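Long-range contacts in VESB protease (Vibrio cholerae, PDB 4LK4), which is a secreted serine protease of the trypsin family that probably works as an endopeptidase, cutting peptide bonds within protein chains: residues A[100-108]-A[232-241]; A[246-254]-A[266-274]. The protein carries 1 engineered substitution. All coordinates share one frame; numbering follows the deposited sequence.

Interaction 1: residues A[100-108]-A[232-241]; sequences LLNDIAIVE and TNVSYFRDWI
Asn-102 reaches Phe-237 with its amide oxygen: OD1 lies in the plane of the ring at its edge, 3.4 Å from CZ, with the amide turned nearly perpendicular to the ring (87°). Its ND2 is held by Ser-94 O. At Asp-103, the centre of an inverse gamma turn, the contact becomes polar. The hydroxyl of Thr-232 donates to the backbone oxygen, OG1 to O of Asp-103 being 2.8 Å, from a position tilted out of the carbonyl plane. A water accepts from Asp-103 N and donates to Thr-232 OG1, closing a second path. Ile-104 carries most of the apolar contact. Its CG1 stands anti to the backbone N (chi1 -172°) and runs alongside Trp-240, bringing CD1 to 3.9 Å from Phe-237 CB and 4.0 Å from Ile-241 CG1. The CG2 branch makes two CH-pi contacts, 4.3 Å above the centre of the Phe-237 ring, whose opposite face is taken by Tyr-236 CD2, and nearer the rim of Trp-240. Ala-105 meets Trp-240 CH2 through its CA, and Ile-106 CG1 comes obliquely to within 3.8 Å of Trp-240 CZ3. Helix 238-243, ending the trypsin-like part, thus packs on barrel strand 105-109, as in chymotrypsin-fold proteases. Asp-103 OD2, bonded to His-56 ND1 and Ser-216 OG, is consistent with the Asp-His pair of a trypsin-type catalytic triad.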
ATOM      1  N   LEU A 100       0.133  -0.135  13.915  1.00 52.09           N
ATOM      2  CA  LEU A 100       0.574   0.045  12.548  1.00 49.22           C
ATOM      3  C   LEU A 100       1.565  -0.993  12.009  1.00 49.13           C
ATOM      4  O   LEU A 100       2.410  -0.654  11.179  1.00 48.08           O
ATOM      5  CB  LEU A 100       1.155   1.439  12.370  1.00 48.00           C
ATOM      6  CG  LEU A 100       0.277   2.663  12.635  1.00 47.50           C
ATOM      7  CD1 LEU A 100       1.078   3.922  12.313  1.00 46.98           C
ATOM      8  CD2 LEU A 100      -0.955   2.620  11.765  1.00 46.59           C
ATOM      9  N   LEU A 101       1.466  -2.243  12.435  1.00 49.38           N
ATOM     10  CA  LEU A 101       2.191  -3.293  11.731  1.00 50.11           C
ATOM     11  C   LEU A 101       1.584  -3.583  10.348  1.00 47.25           C
ATOM     12  O   LEU A 101       0.394  -3.432  10.119  1.00 47.27           O
ATOM     13  CB  LEU A 101       2.269  -4.593  12.536  1.00 53.21           C
ATOM     14  CG  LEU A 101       2.872  -4.534  13.949  1.00 56.63           C
ATOM     15  CD1 LEU A 101       2.873  -5.930  14.557  1.00 60.76           C
ATOM     16  CD2 LEU A 101       4.274  -3.949  13.986  1.00 58.22           C
ATOM     17  N   ASN A 102       2.449  -4.011   9.448  1.00 45.49           N
ATOM     18  CA  ASN A 102       2.125  -4.294   8.076  1.00 44.54           C
ATOM     19  C   ASN A 102       1.486  -3.103   7.425  1.00 42.56           C
ATOM     20  O   ASN A 102       0.494  -3.230   6.724  1.00 41.80           O
ATOM     21  CB  ASN A 102       1.259  -5.533   7.980  1.00 46.01           C
ATOM     22  CG  ASN A 102       1.802  -6.659   8.816  1.00 48.80           C
ATOM     23  OD1 ASN A 102       2.962  -7.061   8.675  1.00 50.84           O
ATOM     24  ND2 ASN A 102       0.979  -7.156   9.724  1.00 49.49           N
ATOM     25  N   ASP A 103       2.094  -1.944   7.654  1.00 41.79           N
ATOM     26  CA  ASP A 103       1.557  -0.681   7.197  1.00 41.41           C
ATOM     27  C   ASP A 103       1.978  -0.466   5.764  1.00 40.15           C
ATOM     28  O   ASP A 103       2.909   0.262   5.481  1.00 41.32           O
ATOM     29  CB  ASP A 103       2.057   0.452   8.083  1.00 41.59           C
ATOM     30  CG  ASP A 103       1.345   1.769   7.833  1.00 41.16           C
ATOM     31  OD1 ASP A 103       0.276   1.786   7.182  1.00 40.78           O
ATOM     32  OD2 ASP A 103       1.871   2.807   8.313  1.00 41.84           O
ATOM     33  N   ILE A 104       1.282  -1.127   4.852  1.00 39.79           N
ATOM     34  CA  ILE A 104       1.616  -1.009   3.467  1.00 38.09           C
ATOM     35  C   ILE A 104       0.375  -1.143   2.612  1.00 38.25           C
ATOM     36  O   ILE A 104      -0.549  -1.867   2.961  1.00 36.53           O
ATOM     37  CB  ILE A 104       2.657  -2.061   3.096  1.00 38.26           C
ATOM     38  CG1 ILE A 104       3.170  -1.839   1.672  1.00 37.80           C
ATOM     39  CG2 ILE A 104       2.100  -3.469   3.282  1.00 39.22           C
ATOM     40  CD1 ILE A 104       4.367  -2.692   1.321  1.00 38.84           C
ATOM     41  N   ALA A 105       0.390  -0.431   1.483  1.00 38.21           N
ATOM     42  CA  ALA A 105      -0.733  -0.401   0.562  1.00 38.76           C
ATOM     43  C   ALA A 105      -0.302  -0.131  -0.861  1.00 37.92           C
ATOM     44  O   ALA A 105       0.698   0.494  -1.087  1.00 36.74           O
ATOM     45  CB  ALA A 105      -1.738   0.667   1.000  1.00 38.38           C
ATOM     46  N   ILE A 106      -1.117  -0.574  -1.810  1.00 39.07           N
ATOM     47  CA  ILE A 106      -0.920  -0.286  -3.228  1.00 39.83           C
ATOM     48  C   ILE A 106      -2.104   0.545  -3.709  1.00 40.06           C
ATOM     49  O   ILE A 106      -3.245   0.224  -3.408  1.00 39.59           O
ATOM     50  CB  ILE A 106      -0.889  -1.580  -4.081  1.00 40.88           C
ATOM     51  CG1 ILE A 106       0.349  -2.410  -3.750  1.00 41.46           C
ATOM     52  CG2 ILE A 106      -0.948  -1.275  -5.574  1.00 40.68           C
ATOM     53  CD1 ILE A 106       1.651  -1.674  -3.970  1.00 41.65           C
ATOM     54  N   VAL A 107      -1.815   1.608  -4.451  1.00 40.13           N
ATOM     55  CA  VAL A 107      -2.860   2.338  -5.133  1.00 41.26           C
ATOM     56  C   VAL A 107      -2.783   1.951  -6.599  1.00 42.91           C
ATOM     57  O   VAL A 107      -1.757   2.140  -7.234  1.00 42.87           O
ATOM     58  CB  VAL A 107      -2.705   3.855  -4.958  1.00 41.26           C
ATOM     59  CG1 VAL A 107      -3.883   4.588  -5.587  1.00 42.04           C
ATOM     60  CG2 VAL A 107      -2.591   4.201  -3.476  1.00 40.64           C
ATOM     61  N   GLU A 108      -3.865   1.354  -7.106  1.00 44.61           N
ATOM     62  CA  GLU A 108      -4.018   1.047  -8.501  1.00 45.59           C
ATOM     63  C   GLU A 108      -4.673   2.270  -9.117  1.00 45.87           C
ATOM     64  O   GLU A 108      -5.670   2.751  -8.602  1.00 45.64           O
ATOM     65  CB  GLU A 108      -4.920  -0.156  -8.611  1.00 48.40           C
ATOM     66  CG  GLU A 108      -5.152  -0.658 -10.022  1.00 50.94           C
ATOM     67  CD  GLU A 108      -6.227  -1.717 -10.094  1.00 52.67           C
ATOM     68  OE1 GLU A 108      -5.966  -2.844  -9.605  1.00 52.93           O
ATOM     69  OE2 GLU A 108      -7.322  -1.413 -10.648  1.00 54.24           O
ATOM     70  N   THR A 232       8.116   1.111   7.138  1.00 40.09           N
ATOM     71  CA  THR A 232       7.735  -0.193   6.695  1.00 40.07           C
ATOM     72  C   THR A 232       8.876  -0.711   5.830  1.00 40.97           C
ATOM     73  O   THR A 232       9.467   0.039   5.051  1.00 40.39           O
ATOM     74  CB  THR A 232       6.426  -0.159   5.924  1.00 40.84           C
ATOM     75  OG1 THR A 232       5.381   0.320   6.782  1.00 41.50           O
ATOM     76  CG2 THR A 232       6.049  -1.539   5.434  1.00 41.62           C
ATOM     77  N   ASN A 233       9.190  -1.991   6.014  1.00 40.96           N
ATOM     78  CA  ASN A 233      10.317  -2.637   5.397  1.00 42.28           C
ATOM     79  C   ASN A 233      10.002  -3.216   3.996  1.00 43.48           C
ATOM     80  O   ASN A 233       9.392  -4.267   3.882  1.00 44.91           O
ATOM     81  CB  ASN A 233      10.766  -3.727   6.350  1.00 43.53           C
ATOM     82  CG  ASN A 233      11.907  -4.554   5.810  1.00 45.23           C
ATOM     83  OD1 ASN A 233      12.328  -4.413   4.649  1.00 45.66           O
ATOM     84  ND2 ASN A 233      12.428  -5.435   6.661  1.00 46.61           N
ATOM     85  N   VAL A 234      10.434  -2.536   2.938  1.00 43.86           N
ATOM     86  CA  VAL A 234      10.094  -2.963   1.600  1.00 45.22           C
ATOM     87  C   VAL A 234      10.680  -4.334   1.224  1.00 46.23           C
ATOM     88  O   VAL A 234      10.033  -5.112   0.488  1.00 45.53           O
ATOM     89  CB  VAL A 234      10.490  -1.902   0.563  1.00 46.48           C
ATOM     90  CG1 VAL A 234      10.471  -2.450  -0.861  1.00 48.89           C
ATOM     91  CG2 VAL A 234       9.545  -0.733   0.649  1.00 45.50           C
ATOM     92  N   SER A 235      11.876  -4.647   1.705  1.00 46.59           N
ATOM     93  CA  SER A 235      12.478  -5.962   1.395  1.00 47.28           C
ATOM     94  C   SER A 235      11.587  -7.104   1.839  1.00 48.75           C
ATOM     95  O   SER A 235      11.378  -8.066   1.111  1.00 49.85           O
ATOM     96  CB  SER A 235      13.817  -6.127   2.067  1.00 47.14           C
ATOM     97  OG  SER A 235      14.762  -5.336   1.405  1.00 48.74           O
ATOM     98  N   TYR A 236      11.033  -6.968   3.036  1.00 48.77           N
ATOM     99  CA  TYR A 236      10.250  -8.009   3.655  1.00 47.73           C
ATOM    100  C   TYR A 236       8.940  -8.179   2.900  1.00 48.13           C
ATOM    101  O   TYR A 236       8.263  -9.184   3.080  1.00 49.08           O
ATOM    102  CB  TYR A 236      10.016  -7.610   5.124  1.00 48.04           C
ATOM    103  CG  TYR A 236       9.143  -8.521   5.960  1.00 48.15           C
ATOM    104  CD1 TYR A 236       9.667  -9.644   6.584  1.00 52.07           C
ATOM    105  CD2 TYR A 236       7.818  -8.247   6.142  1.00 48.02           C
ATOM    106  CE1 TYR A 236       8.876 -10.491   7.358  1.00 51.69           C
ATOM    107  CE2 TYR A 236       7.010  -9.078   6.910  1.00 50.70           C
ATOM    108  CZ  TYR A 236       7.555 -10.195   7.514  1.00 51.97           C
ATOM    109  OH  TYR A 236       6.767 -11.004   8.276  1.00 55.31           O
ATOM    110  N   PHE A 237       8.561  -7.181   2.090  1.00 47.17           N
ATOM    111  CA  PHE A 237       7.240  -7.151   1.457  1.00 46.43           C
ATOM    112  C   PHE A 237       7.212  -7.320  -0.074  1.00 47.76           C
ATOM    113  O   PHE A 237       6.157  -7.155  -0.690  1.00 48.87           O
ATOM    114  CB  PHE A 237       6.468  -5.879   1.894  1.00 44.89           C
ATOM    115  CG  PHE A 237       5.796  -6.007   3.256  1.00 43.92           C
ATOM    116  CD1 PHE A 237       4.896  -7.027   3.510  1.00 43.94           C
ATOM    117  CD2 PHE A 237       6.083  -5.115   4.276  1.00 42.64           C
ATOM    118  CE1 PHE A 237       4.290  -7.143   4.757  1.00 44.60           C
ATOM    119  CE2 PHE A 237       5.512  -5.232   5.517  1.00 42.24           C
ATOM    120  CZ  PHE A 237       4.602  -6.247   5.762  1.00 44.79           C
ATOM    121  N   ARG A 238       8.334  -7.703  -0.680  1.00 48.14           N
ATOM    122  CA  ARG A 238       8.418  -7.800  -2.133  1.00 48.75           C
ATOM    123  C   ARG A 238       7.363  -8.718  -2.746  1.00 51.30           C
ATOM    124  O   ARG A 238       6.748  -8.355  -3.757  1.00 52.62           O
ATOM    125  CB  ARG A 238       9.817  -8.236  -2.538  1.00 49.79           C
ATOM    126  CG  ARG A 238      10.900  -7.224  -2.171  1.00 49.84           C
ATOM    127  CD  ARG A 238      10.620  -5.884  -2.801  1.00 50.20           C
ATOM    128  NE  ARG A 238      10.341  -6.054  -4.218  1.00 52.18           N
ATOM    129  CZ  ARG A 238      11.266  -6.082  -5.177  1.00 53.66           C
ATOM    130  NH1 ARG A 238      12.543  -5.915  -4.890  1.00 54.35           N
ATOM    131  NH2 ARG A 238      10.898  -6.274  -6.435  1.00 54.26           N
ATOM    132  N   ASP A 239       7.136  -9.887  -2.140  1.00 51.68           N
ATOM    133  CA  ASP A 239       6.122 -10.798  -2.641  1.00 53.27           C
ATOM    134  C   ASP A 239       4.735 -10.227  -2.500  1.00 50.67           C
ATOM    135  O   ASP A 239       3.888 -10.416  -3.393  1.00 50.61           O
ATOM    136  CB  ASP A 239       6.165 -12.160  -1.928  1.00 57.16           C
ATOM    137  CG  ASP A 239       7.414 -12.954  -2.262  1.00 60.47           C
ATOM    138  OD1 ASP A 239       8.165 -12.573  -3.185  1.00 62.84           O
ATOM    139  OD2 ASP A 239       7.649 -13.951  -1.579  1.00 64.87           O
ATOM    140  N   TRP A 240       4.470  -9.559  -1.380  1.00 46.60           N
ATOM    141  CA  TRP A 240       3.134  -9.003  -1.193  1.00 44.79           C
ATOM    142  C   TRP A 240       2.881  -7.940  -2.261  1.00 44.34           C
ATOM    143  O   TRP A 240       1.794  -7.864  -2.848  1.00 43.98           O
ATOM    144  CB  TRP A 240       2.950  -8.458   0.224  1.00 43.97           C
ATOM    145  CG  TRP A 240       1.590  -7.925   0.436  1.00 43.84           C
ATOM    146  CD1 TRP A 240       0.499  -8.622   0.879  1.00 44.91           C
ATOM    147  CD2 TRP A 240       1.143  -6.593   0.174  1.00 42.60           C
ATOM    148  NE1 TRP A 240      -0.597  -7.794   0.923  1.00 44.75           N
ATOM    149  CE2 TRP A 240      -0.229  -6.546   0.486  1.00 42.98           C
ATOM    150  CE3 TRP A 240       1.767  -5.434  -0.321  1.00 42.06           C
ATOM    151  CZ2 TRP A 240      -0.986  -5.393   0.334  1.00 42.03           C
ATOM    152  CZ3 TRP A 240       1.014  -4.303  -0.475  1.00 41.02           C
ATOM    153  CH2 TRP A 240      -0.356  -4.293  -0.148  1.00 41.78           C
ATOM    154  N   ILE A 241       3.920  -7.161  -2.552  1.00 43.26           N
ATOM    155  CA  ILE A 241       3.828  -6.096  -3.544  1.00 43.35           C
ATOM    156  C   ILE A 241       3.613  -6.673  -4.931  1.00 44.69           C
ATOM    157  O   ILE A 241       2.780  -6.206  -5.676  1.00 44.92           O
ATOM    158  CB  ILE A 241       5.095  -5.210  -3.543  1.00 42.53           C
ATOM    159  CG1 ILE A 241       5.148  -4.433  -2.231  1.00 41.54           C
ATOM    160  CG2 ILE A 241       5.090  -4.227  -4.719  1.00 42.62           C
ATOM    161  CD1 ILE A 241       6.510  -3.914  -1.877  1.00 41.44           C
TER
HETATM  162  O   HOH W   1       4.950  -1.554   8.781  1.00 41.82           O

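Interaction 2: residues A[246-254]-A[266-274]; sequences NQLSYDQVA and QSFTYTNLD
Leu-248, Ser-249 and Tyr-250 pair with Asn-272, Thr-271 and Tyr-270 in a beta hairpin of the Ig-like domain, the strands running antiparallel at 161°. Backbone bonds set the register. Ser-249 and Thr-271 form the hydrogen-bonded pair, with Ser-249 N to Thr-271 O at 2.8 Å and Thr-271 N returning to Ser-249 O; Leu-273 N to Gln-247 O and Asp-251 N to Thr-269 O extend the pattern at its two ends. One side chain joins in: Asp-251 OD2 accepts from Thr-269 N at 2.7 Å, on the anti side of the carboxylate. The aromatic contact lies on the face shared with Leu-248. With CG of Tyr-250 between its backbone N and carbonyl carbon (chi1 64°), its ring swings off from strand 262-272, and the two tyrosine rings are only 18° from parallel but displaced so far that little of one lies over the other; the closest approach is Tyr-250 CB, 3.3 Å from Tyr-270 CD2. Tyr-270 OH ends on Ser-344 OG. Apolar packing continues where Ala-254 CB meets Phe-268 CZ at 3.5 Å. Asp-251 O lies at the edge of that ring. On the opposite face from the tyrosines, Leu-273 CD1 makes a van der Waals contact with Ser-249 CB, while Ser-249 OG bonds Glu-108. Where Gln-247 meets Asp-274, whose OD2 forms a salt bridge with Lys-340, a water donates to Gln-247 OE1 at 3.0 Å and to Asp-274 OD1 at 2.8 Å.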
ATOM      1  N   ASN A 246      -0.140  -7.017 -10.042  1.00 56.15           N
ATOM      2  CA  ASN A 246      -0.090  -8.143 -10.961  1.00 58.71           C
ATOM      3  C   ASN A 246      -1.191  -8.073 -12.032  1.00 60.17           C
ATOM      4  O   ASN A 246      -1.551  -9.081 -12.646  1.00 61.46           O
ATOM      5  CB  ASN A 246      -0.228  -9.409 -10.115  1.00 60.92           C
ATOM      6  CG  ASN A 246       0.460 -10.613 -10.722  1.00 65.73           C
ATOM      7  OD1 ASN A 246       1.138 -10.522 -11.743  1.00 66.37           O
ATOM      8  ND2 ASN A 246       0.249 -11.770 -10.105  1.00 69.91           N
ATOM      9  N   GLN A 247      -1.752  -6.888 -12.243  1.00 59.11           N
ATOM     10  CA  GLN A 247      -2.750  -6.669 -13.315  1.00 61.54           C
ATOM     11  C   GLN A 247      -4.018  -7.522 -13.203  1.00 61.15           C
ATOM     12  O   GLN A 247      -4.697  -7.819 -14.199  1.00 63.01           O
ATOM     13  CB  GLN A 247      -2.106  -6.817 -14.693  1.00 65.04           C
ATOM     14  CG  GLN A 247      -0.879  -5.933 -14.879  1.00 66.23           C
ATOM     15  CD  GLN A 247      -0.216  -6.176 -16.215  1.00 71.56           C
ATOM     16  OE1 GLN A 247      -0.412  -5.417 -17.161  1.00 74.64           O
ATOM     17  NE2 GLN A 247       0.557  -7.263 -16.311  1.00 73.56           N
ATOM     18  N   LEU A 248      -4.328  -7.893 -11.965  1.00 58.82           N
ATOM     19  CA  LEU A 248      -5.612  -8.463 -11.602  1.00 58.10           C
ATOM     20  C   LEU A 248      -6.231  -7.438 -10.666  1.00 55.48           C
ATOM     21  O   LEU A 248      -5.802  -7.294  -9.525  1.00 51.95           O
ATOM     22  CB  LEU A 248      -5.423  -9.809 -10.891  1.00 58.02           C
ATOM     23  CG  LEU A 248      -6.671 -10.483 -10.312  1.00 58.96           C
ATOM     24  CD1 LEU A 248      -7.735 -10.596 -11.394  1.00 61.60           C
ATOM     25  CD2 LEU A 248      -6.364 -11.853  -9.706  1.00 58.85           C
ATOM     26  N   SER A 249      -7.217  -6.711 -11.171  1.00 55.94           N
ATOM     27  CA  SER A 249      -7.880  -5.673 -10.402  1.00 54.75           C
ATOM     28  C   SER A 249      -9.172  -6.169  -9.766  1.00 55.66           C
ATOM     29  O   SER A 249     -10.077  -6.679 -10.444  1.00 59.10           O
ATOM     30  CB  SER A 249      -8.201  -4.482 -11.285  1.00 55.24           C
ATOM     31  OG  SER A 249      -8.906  -3.508 -10.550  1.00 54.64           O
ATOM     32  N   TYR A 250      -9.289  -5.961  -8.467  1.00 54.16           N
ATOM     33  CA  TYR A 250     -10.466  -6.393  -7.760  1.00 54.04           C
ATOM     34  C   TYR A 250     -10.788  -5.632  -6.464  1.00 52.62           C
ATOM     35  O   TYR A 250      -9.942  -4.944  -5.885  1.00 50.46           O
ATOM     36  CB  TYR A 250     -10.301  -7.863  -7.450  1.00 54.15           C
ATOM     37  CG  TYR A 250      -9.168  -8.184  -6.517  1.00 52.33           C
ATOM     38  CD1 TYR A 250      -7.848  -8.244  -6.977  1.00 52.68           C
ATOM     39  CD2 TYR A 250      -9.405  -8.432  -5.176  1.00 51.12           C
ATOM     40  CE1 TYR A 250      -6.794  -8.549  -6.117  1.00 50.61           C
ATOM     41  CE2 TYR A 250      -8.363  -8.727  -4.303  1.00 50.79           C
ATOM     42  CZ  TYR A 250      -7.052  -8.791  -4.777  1.00 50.22           C
ATOM     43  OH  TYR A 250      -6.026  -9.133  -3.910  1.00 49.15           O
ATOM     44  N   ASP A 251     -12.030  -5.800  -6.018  1.00 53.58           N
ATOM     45  CA  ASP A 251     -12.483  -5.321  -4.712  1.00 52.51           C
ATOM     46  C   ASP A 251     -11.859  -6.193  -3.626  1.00 51.90           C
ATOM     47  O   ASP A 251     -12.140  -7.414  -3.534  1.00 53.80           O
ATOM     48  CB  ASP A 251     -14.021  -5.390  -4.607  1.00 53.68           C
ATOM     49  CG  ASP A 251     -14.723  -4.649  -5.739  1.00 55.11           C
ATOM     50  OD1 ASP A 251     -14.471  -3.441  -5.876  1.00 55.96           O
ATOM     51  OD2 ASP A 251     -15.527  -5.255  -6.483  1.00 57.28           O
ATOM     52  N   GLN A 252     -11.026  -5.581  -2.798  1.00 49.94           N
ATOM     53  CA  GLN A 252     -10.327  -6.320  -1.765  1.00 49.61           C
ATOM     54  C   GLN A 252     -11.178  -6.493  -0.511  1.00 50.66           C
ATOM     55  O   GLN A 252     -11.408  -7.605  -0.074  1.00 51.48           O
ATOM     56  CB  GLN A 252      -9.041  -5.613  -1.389  1.00 47.43           C
ATOM     57  CG  GLN A 252      -8.056  -6.500  -0.640  1.00 45.70           C
ATOM     58  CD  GLN A 252      -6.958  -5.688   0.047  1.00 43.42           C
ATOM     59  OE1 GLN A 252      -7.130  -4.513   0.350  1.00 41.15           O
ATOM     60  NE2 GLN A 252      -5.839  -6.335   0.318  1.00 42.56           N
ATOM     61  N   VAL A 253     -11.649  -5.392   0.059  1.00 51.37           N
ATOM     62  CA  VAL A 253     -12.251  -5.426   1.386  1.00 52.21           C
ATOM     63  C   VAL A 253     -13.588  -4.764   1.280  1.00 53.80           C
ATOM     64  O   VAL A 253     -13.685  -3.611   0.902  1.00 57.49           O
ATOM     65  CB  VAL A 253     -11.419  -4.653   2.449  1.00 50.19           C
ATOM     66  CG1 VAL A 253     -12.120  -4.654   3.798  1.00 51.49           C
ATOM     67  CG2 VAL A 253     -10.055  -5.268   2.623  1.00 49.40           C
ATOM     68  N   ALA A 254     -14.626  -5.481   1.647  1.00 56.16           N
ATOM     69  CA  ALA A 254     -15.913  -4.862   1.841  1.00 57.45           C
ATOM     70  C   ALA A 254     -16.121  -4.850   3.323  1.00 57.64           C
ATOM     71  O   ALA A 254     -16.368  -5.883   3.917  1.00 57.01           O
ATOM     72  CB  ALA A 254     -16.977  -5.666   1.143  1.00 59.42           C
ATOM     73  N   GLN A 266     -23.006  -9.197  -0.399  1.00 74.48           N
ATOM     74  CA  GLN A 266     -22.075  -8.220  -0.978  1.00 71.95           C
ATOM     75  C   GLN A 266     -21.380  -8.780  -2.207  1.00 67.00           C
ATOM     76  O   GLN A 266     -20.792  -9.818  -2.154  1.00 64.32           O
ATOM     77  CB  GLN A 266     -21.029  -7.813   0.062  1.00 71.37           C
ATOM     78  CG  GLN A 266     -20.009  -6.810  -0.439  1.00 71.92           C
ATOM     79  CD  GLN A 266     -20.653  -5.486  -0.775  1.00 75.95           C
ATOM     80  OE1 GLN A 266     -21.414  -4.943   0.021  1.00 80.57           O
ATOM     81  NE2 GLN A 266     -20.376  -4.971  -1.964  1.00 76.12           N
ATOM     82  N   SER A 267     -21.458  -8.073  -3.314  1.00 67.55           N
ATOM     83  CA  SER A 267     -20.764  -8.458  -4.528  1.00 67.69           C
ATOM     84  C   SER A 267     -19.265  -8.002  -4.553  1.00 62.46           C
ATOM     85  O   SER A 267     -18.908  -6.974  -3.972  1.00 59.77           O
ATOM     86  CB  SER A 267     -21.527  -7.865  -5.714  1.00 72.97           C
ATOM     87  OG  SER A 267     -20.940  -8.258  -6.938  1.00 77.37           O
ATOM     88  N   PHE A 268     -18.415  -8.785  -5.218  1.00 58.96           N
ATOM     89  CA  PHE A 268     -16.989  -8.472  -5.395  1.00 55.60           C
ATOM     90  C   PHE A 268     -16.610  -8.677  -6.859  1.00 55.73           C
ATOM     91  O   PHE A 268     -16.932  -9.710  -7.427  1.00 56.06           O
ATOM     92  CB  PHE A 268     -16.118  -9.404  -4.565  1.00 53.68           C
ATOM     93  CG  PHE A 268     -16.163  -9.145  -3.104  1.00 53.15           C
ATOM     94  CD1 PHE A 268     -17.191  -9.604  -2.351  1.00 55.03           C
ATOM     95  CD2 PHE A 268     -15.150  -8.454  -2.483  1.00 52.94           C
ATOM     96  CE1 PHE A 268     -17.228  -9.390  -0.991  1.00 55.14           C
ATOM     97  CE2 PHE A 268     -15.179  -8.230  -1.122  1.00 52.76           C
ATOM     98  CZ  PHE A 268     -16.219  -8.721  -0.374  1.00 53.55           C
ATOM     99  N   THR A 269     -15.910  -7.723  -7.465  1.00 55.76           N
ATOM    100  CA  THR A 269     -15.575  -7.842  -8.880  1.00 57.95           C
ATOM    101  C   THR A 269     -14.083  -7.993  -9.119  1.00 56.81           C
ATOM    102  O   THR A 269     -13.261  -7.337  -8.468  1.00 57.76           O
ATOM    103  CB  THR A 269     -16.147  -6.675  -9.682  1.00 60.14           C
ATOM    104  OG1 THR A 269     -17.565  -6.671  -9.505  1.00 64.76           O
ATOM    105  CG2 THR A 269     -15.835  -6.810 -11.164  1.00 61.34           C
ATOM    106  N   TYR A 270     -13.771  -8.888 -10.056  1.00 59.17           N
ATOM    107  CA  TYR A 270     -12.419  -9.330 -10.414  1.00 58.93           C
ATOM    108  C   TYR A 270     -12.251  -9.086 -11.911  1.00 61.54           C
ATOM    109  O   TYR A 270     -13.085  -9.524 -12.711  1.00 68.03           O
ATOM    110  CB  TYR A 270     -12.243 -10.819 -10.058  1.00 58.92           C
ATOM    111  CG  TYR A 270     -12.490 -11.040  -8.586  1.00 57.98           C
ATOM    112  CD1 TYR A 270     -13.779 -11.278  -8.103  1.00 58.56           C
ATOM    113  CD2 TYR A 270     -11.457 -10.923  -7.667  1.00 54.54           C
ATOM    114  CE1 TYR A 270     -14.024 -11.414  -6.745  1.00 57.41           C
ATOM    115  CE2 TYR A 270     -11.691 -11.068  -6.312  1.00 54.08           C
ATOM    116  CZ  TYR A 270     -12.979 -11.301  -5.853  1.00 55.82           C
ATOM    117  OH  TYR A 270     -13.219 -11.413  -4.500  1.00 55.82           O
ATOM    118  N   THR A 271     -11.194  -8.371 -12.283  1.00 59.85           N
ATOM    119  CA  THR A 271     -10.985  -7.930 -13.655  1.00 61.46           C
ATOM    120  C   THR A 271      -9.547  -8.178 -14.110  1.00 61.34           C
ATOM    121  O   THR A 271      -8.592  -7.798 -13.418  1.00 60.47           O
ATOM    122  CB  THR A 271     -11.252  -6.431 -13.756  1.00 61.93           C
ATOM    123  OG1 THR A 271     -12.498  -6.135 -13.125  1.00 63.49           O
ATOM    124  CG2 THR A 271     -11.291  -5.988 -15.201  1.00 65.02           C
ATOM    125  N   ASN A 272      -9.391  -8.790 -15.276  1.00 62.99           N
ATOM    126  CA  ASN A 272      -8.077  -9.058 -15.835  1.00 64.13           C
ATOM    127  C   ASN A 272      -7.587  -7.881 -16.666  1.00 66.63           C
ATOM    128  O   ASN A 272      -8.110  -7.643 -17.759  1.00 70.74           O
ATOM    129  CB  ASN A 272      -8.129 -10.286 -16.718  1.00 67.83           C
ATOM    130  CG  ASN A 272      -6.804 -10.606 -17.370  1.00 69.48           C
ATOM    131  OD1 ASN A 272      -5.744 -10.363 -16.797  1.00 69.33           O
ATOM    132  ND2 ASN A 272      -6.859 -11.190 -18.569  1.00 73.37           N
ATOM    133  N   LEU A 273      -6.581  -7.169 -16.157  1.00 63.55           N
ATOM    134  CA  LEU A 273      -5.949  -6.107 -16.907  1.00 66.35           C
ATOM    135  C   LEU A 273      -4.731  -6.590 -17.703  1.00 69.58           C
ATOM    136  O   LEU A 273      -4.104  -5.779 -18.385  1.00 70.81           O
ATOM    137  CB  LEU A 273      -5.531  -4.969 -15.969  1.00 64.67           C
ATOM    138  CG  LEU A 273      -6.650  -4.341 -15.134  1.00 63.26           C
ATOM    139  CD1 LEU A 273      -6.117  -3.258 -14.223  1.00 62.09           C
ATOM    140  CD2 LEU A 273      -7.735  -3.779 -16.028  1.00 66.07           C
ATOM    141  N   ASP A 274      -4.394  -7.882 -17.614  1.00 70.87           N
ATOM    142  CA  ASP A 274      -3.234  -8.436 -18.328  1.00 76.18           C
ATOM    143  C   ASP A 274      -3.602  -8.776 -19.778  1.00 81.06           C
ATOM    144  O   ASP A 274      -4.765  -9.050 -20.080  1.00 82.42           O
ATOM    145  CB  ASP A 274      -2.688  -9.686 -17.603  1.00 78.01           C
ATOM    146  CG  ASP A 274      -1.154  -9.902 -17.807  1.00 83.20           C
ATOM    147  OD1 ASP A 274      -0.604  -9.596 -18.899  1.00 90.10           O
ATOM    148  OD2 ASP A 274      -0.490 -10.399 -16.863  1.00 80.34           O
TER
HETATM  149  O   HOH W   2       0.364  -7.012 -19.588  1.00 60.61           O

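Interaction 1 comes first along the chain and closes before interaction 2 opens, their centres about 19 Å apart. It lies in the trypsin-like part, joining strand 105-109 of the closed barrel, and the loop before it, to the end of strand 229-233 and to helix 238-243; interaction 2 belongs to the separate mixed sheet of the Ig-like domain. The helix runs on through a short connection into strand 248-258, so one chain segment links the two domains. Across the domain interface, Glu-108 OE2 lies 2.6 Å from Ser-249 OG, a probable hydrogen bond, and also packs against Leu-273 CD1. Tyr-90 OH bonds both Glu-108 OE1 and Tyr-250 N. The hairpin is thereby docked directly against the protease barrel.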